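Local structure of NAD nucleotidase (3ZTV) at residues H228-N233 with E263-S268; S268-D273 with P291-S296. The protein degrades NAD to adenosine and nicotinamide riboside, as a zinc-dependent periplasmic 5'-nucleotidase that also has NAD pyrophosphatase activity. One frame throughout, in Å; residues are numbered along the deposited sequence.

Contact 1: residues H228-N233 with E263-S268; sequences HYLYGN and EGWAYS
E263 reaches the backbone of H228 and Y229 because its CG stands anti to the backbone N (chi1 -166°) and the chain beyond stays extended. The carboxylate grips two successive amides, one with each oxygen: H228 N donates to E263 OE2 at 2.9 Å and Y229 N to E263 OE1 at 3.0 Å. Both N-H groups come from above the carboxylate plane, and OE1 is also hydrogen-bonded to S227 OG. Nearer the backbone, the Y231 ring lies across E263, with E263 N 3.4 Å from the ring plane, over its centre; the Y231 hydroxyl is bonded to S206.

In W265, chi1 of -152° places the indole CG next to L230, whose CB sits over one face of the five-membered ring, 3.8 Å from the centroid and 12° off the normal, a CH-pi contact. H228 O sits at the edge of the indole, 3.2 Å from W265 CD1. W265 N donates to Y229 O at 3.0 Å, and one water donates to both Y231 O and E263 O. A266 CB packs over a face of the H228 ring, whose edge is turned to the face of Y267.

This chemistry, a buried carboxylate satisfied by backbone N-H groups and a serine, is consistent with a second-shell role, E263 holding the main chain beside a side chain that lies about 2 Å from a bound zinc ion.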
# COMPACT_ATOMS: atom_id res chain seq x y z
N HIS A 228 13.52 13.43 15.43
CA HIS A 228 14.24 14.35 16.32
C HIS A 228 15.56 13.73 16.86
O HIS A 228 16.08 14.17 17.90
CB HIS A 228 13.37 14.77 17.52
CG HIS A 228 12.21 15.69 17.22
ND1 HIS A 228 11.55 15.79 16.02
CD2 HIS A 228 11.58 16.55 18.06
CE1 HIS A 228 10.57 16.68 16.13
NE2 HIS A 228 10.58 17.16 17.36
N TYR A 229 16.10 12.73 16.18
CA TYR A 229 17.33 12.07 16.65
C TYR A 229 18.57 12.88 16.34
O TYR A 229 18.76 13.36 15.20
CB TYR A 229 17.50 10.70 16.00
CG TYR A 229 16.51 9.64 16.39
CD1 TYR A 229 15.71 9.76 17.52
CD2 TYR A 229 16.39 8.48 15.63
CE1 TYR A 229 14.81 8.75 17.87
CE2 TYR A 229 15.51 7.47 15.97
CZ TYR A 229 14.71 7.62 17.09
OH TYR A 229 13.83 6.61 17.42
N LEU A 230 19.44 13.01 17.35
CA LEU A 230 20.80 13.52 17.12
C LEU A 230 21.64 12.40 16.50
O LEU A 230 21.89 11.37 17.14
CB LEU A 230 21.44 14.01 18.43
CG LEU A 230 22.88 14.50 18.34
CD1 LEU A 230 23.05 15.68 17.39
CD2 LEU A 230 23.43 14.86 19.73
N TYR A 231 22.06 12.59 15.25
CA TYR A 231 23.06 11.72 14.63
C TYR A 231 24.37 12.44 14.89
O TYR A 231 24.54 13.60 14.53
CB TYR A 231 22.81 11.56 13.12
CG TYR A 231 21.68 10.64 12.67
CD1 TYR A 231 20.38 10.81 13.13
CD2 TYR A 231 21.93 9.60 11.77
CE1 TYR A 231 19.35 10.00 12.70
CE2 TYR A 231 20.90 8.79 11.32
CZ TYR A 231 19.62 8.99 11.80
OH TYR A 231 18.61 8.17 11.34
N GLY A 232 25.31 11.75 15.53
CA GLY A 232 26.51 12.41 16.02
C GLY A 232 27.81 11.66 15.76
O GLY A 232 27.96 10.94 14.77
N ASN A 233 28.76 11.86 16.67
CA ASN A 233 30.10 11.31 16.54
C ASN A 233 30.76 11.31 17.90
O ASN A 233 30.15 11.69 18.90
CB ASN A 233 30.91 12.13 15.54
CG ASN A 233 30.98 13.60 15.91
OD1 ASN A 233 30.91 13.97 17.09
ND2 ASN A 233 31.15 14.45 14.91
N GLU A 263 19.70 12.46 10.15
CA GLU A 263 18.82 13.49 10.69
C GLU A 263 19.69 14.53 11.40
O GLU A 263 20.89 14.28 11.65
CB GLU A 263 17.82 12.87 11.66
CG GLU A 263 16.64 13.75 12.05
CD GLU A 263 15.52 12.99 12.73
OE1 GLU A 263 15.76 11.92 13.31
OE2 GLU A 263 14.37 13.47 12.67
N GLY A 264 19.09 15.68 11.72
CA GLY A 264 19.79 16.79 12.35
C GLY A 264 19.18 17.22 13.68
O GLY A 264 18.97 18.42 13.93
N TRP A 265 18.91 16.25 14.54
CA TRP A 265 18.36 16.54 15.87
C TRP A 265 17.02 17.27 15.73
O TRP A 265 16.15 16.80 14.98
CB TRP A 265 19.38 17.30 16.74
CG TRP A 265 19.25 17.07 18.23
CD1 TRP A 265 18.38 16.23 18.86
CD2 TRP A 265 20.04 17.68 19.26
NE1 TRP A 265 18.57 16.29 20.22
CE2 TRP A 265 19.59 17.17 20.49
CE3 TRP A 265 21.09 18.60 19.25
CZ2 TRP A 265 20.14 17.57 21.72
CZ3 TRP A 265 21.64 19.00 20.46
CH2 TRP A 265 21.16 18.49 21.68
N ALA A 266 16.82 18.40 16.41
CA ALA A 266 15.60 19.19 16.28
C ALA A 266 15.80 20.57 16.89
O ALA A 266 16.87 20.88 17.43
CB ALA A 266 14.42 18.47 16.95
N TYR A 267 14.75 21.40 16.80
CA TYR A 267 14.64 22.67 17.54
C TYR A 267 15.80 23.64 17.23
O TYR A 267 16.36 24.27 18.15
CB TYR A 267 14.50 22.44 19.05
CG TYR A 267 13.29 21.63 19.48
CD1 TYR A 267 12.23 21.38 18.61
CD2 TYR A 267 13.20 21.11 20.76
CE1 TYR A 267 11.13 20.62 19.01
CE2 TYR A 267 12.10 20.38 21.18
CZ TYR A 267 11.07 20.13 20.29
OH TYR A 267 9.97 19.39 20.68
N SER A 268 16.11 23.76 15.95
CA SER A 268 17.16 24.65 15.41
C SER A 268 18.55 24.45 16.02
O SER A 268 19.36 25.37 15.99
CB SER A 268 16.72 26.13 15.40
OG SER A 268 16.40 26.64 16.69
O HOH W 1 22.28 15.21 13.87

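Contact 2: residues S268-D273 with P291-S296; sequences SAVVGD and PHVLMS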
# COMPACT_ATOMS: atom_id res chain seq x y z
N SER A 268 16.11 23.76 15.95
CA SER A 268 17.16 24.65 15.41
C SER A 268 18.55 24.45 16.02
O SER A 268 19.36 25.37 15.99
CB SER A 268 16.72 26.13 15.40
OG SER A 268 16.40 26.64 16.69
N ALA A 269 18.86 23.24 16.49
CA ALA A 269 20.11 23.01 17.22
C ALA A 269 21.31 22.62 16.36
O ALA A 269 22.45 22.83 16.78
CB ALA A 269 19.91 21.96 18.30
N VAL A 270 21.04 22.07 15.17
CA VAL A 270 22.09 21.45 14.36
C VAL A 270 21.96 21.80 12.90
O VAL A 270 20.85 21.83 12.36
CB VAL A 270 22.05 19.89 14.51
CG1 VAL A 270 22.84 19.17 13.39
CG2 VAL A 270 22.57 19.47 15.87
N VAL A 271 23.10 22.06 12.26
CA VAL A 271 23.18 22.05 10.81
C VAL A 271 23.99 20.82 10.41
O VAL A 271 25.17 20.70 10.78
CB VAL A 271 23.84 23.34 10.26
CG1 VAL A 271 24.21 23.17 8.79
CG2 VAL A 271 22.91 24.53 10.46
N GLY A 272 23.36 19.89 9.69
CA GLY A 272 24.07 18.73 9.18
C GLY A 272 24.81 19.08 7.90
O GLY A 272 24.32 19.85 7.08
N ASP A 273 25.99 18.49 7.74
CA ASP A 273 26.94 18.85 6.68
C ASP A 273 27.53 17.53 6.14
O ASP A 273 28.35 16.90 6.81
CB ASP A 273 28.00 19.72 7.37
CG ASP A 273 29.20 20.08 6.49
OD1 ASP A 273 29.29 19.66 5.33
OD2 ASP A 273 30.07 20.82 7.02
N PRO A 291 28.13 16.83 11.92
CA PRO A 291 26.92 17.39 12.52
C PRO A 291 27.28 18.61 13.38
O PRO A 291 27.80 18.45 14.49
CB PRO A 291 26.41 16.24 13.40
CG PRO A 291 27.66 15.50 13.79
CD PRO A 291 28.69 15.72 12.71
N HIS A 292 27.02 19.81 12.88
CA HIS A 292 27.39 21.04 13.60
C HIS A 292 26.36 21.40 14.66
O HIS A 292 25.23 21.78 14.33
CB HIS A 292 27.49 22.23 12.65
CG HIS A 292 28.56 22.10 11.61
ND1 HIS A 292 28.34 21.58 10.35
CD2 HIS A 292 29.86 22.48 11.63
CE1 HIS A 292 29.46 21.62 9.65
NE2 HIS A 292 30.40 22.17 10.40
N VAL A 293 26.74 21.31 15.94
CA VAL A 293 25.87 21.79 17.01
C VAL A 293 26.11 23.28 17.22
O VAL A 293 27.24 23.73 17.45
CB VAL A 293 26.12 21.03 18.32
CG1 VAL A 293 25.31 21.64 19.46
CG2 VAL A 293 25.76 19.58 18.16
N LEU A 294 25.04 24.06 17.13
CA LEU A 294 25.10 25.51 17.22
C LEU A 294 24.98 25.91 18.68
O LEU A 294 23.93 25.70 19.30
CB LEU A 294 23.96 26.12 16.40
CG LEU A 294 23.86 25.61 14.96
CD1 LEU A 294 22.59 26.12 14.30
CD2 LEU A 294 25.10 26.01 14.15
N MET A 295 26.03 26.50 19.24
CA MET A 295 26.09 26.76 20.68
C MET A 295 26.56 28.18 20.99
O MET A 295 27.42 28.72 20.30
CB MET A 295 27.01 25.73 21.34
CG MET A 295 26.99 25.72 22.87
SD MET A 295 28.01 24.41 23.57
CE MET A 295 27.08 22.98 23.02
N SER A 296 25.96 28.79 22.01
CA SER A 296 26.43 30.06 22.53
C SER A 296 27.62 29.88 23.46
O SER A 296 27.73 28.87 24.16
CB SER A 296 25.30 30.76 23.28
OG SER A 296 25.77 31.95 23.90
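V271 and H292 form the hydrogen-bonded pair at the middle of this antiparallel ladder, flanked by the non-hydrogen-bonded pairs V270 with V293 and G272 with P291. Here the backbones are close. V271 N donates to H292 O at 3.0 Å, and H292 N returns a bond of 2.9 Å to V271 O. The same carbonyl oxygen takes a weak second bond from H292 ND1 at 3.3 Å, V271 O lying near the imidazole plane; chi1 (-64°) sets H292 CG beside its own backbone N, and chi2 (92°) turns the ring so that ND1 faces V271 O. V270 CA comes within 3.2 Å of H292 O in a CA-H...O contact, and V270 CG2 meets V293 CG2 at 3.9 Å. One straight bond, L294 N to A269 O (2.9 Å, 179° at the hydrogen), follows the last bridged pair, and L294 CB and CG pack against the same oxygen.

Past this bond the fit is looser. The S268 side chain stays 6.0 Å from 291-296, and S296, at the far end, is partly exposed. On the face of V271 and L294 the side chains touch only lightly, V271 CG2 to L294 CD1 at 4.2 Å.

V271, H292 and L294 are covered by helix 46-59, through L53, L56 and V49. At the other end of the ladder D273 holds R288 in a salt bridge and Y60 by a hydrogen bond. Strands 270-278 and 284-295 make a beta hairpin within a mixed sheet, where strand 11-18 lies antiparallel on the far side of 270-278, as in the layered alpha/beta core of calcineurin-like phosphoesterases.

Overall arrangement
The two contacts lie in series along the chain, share S268, and have centres about 8 Å apart. Contact 1 rests directly on the hairpin of contact 2: W265 CE3 packs 3.8 Å from V270 CG2, and Y231 O lies 3.4 Å from P291 CB. Their relation to the active site differs. H228 of contact 1 lies beside D20 and H22, which bind zinc with D70, whereas the S268 side chain is about 12 Å from a zinc ion. Segment 263-268 runs into strand 270-278 of the sheet, while its A266 and Y267 pack on H228 beside the zinc. Adenosine occupies a separate pocket, lined by residues such as F432 and D522.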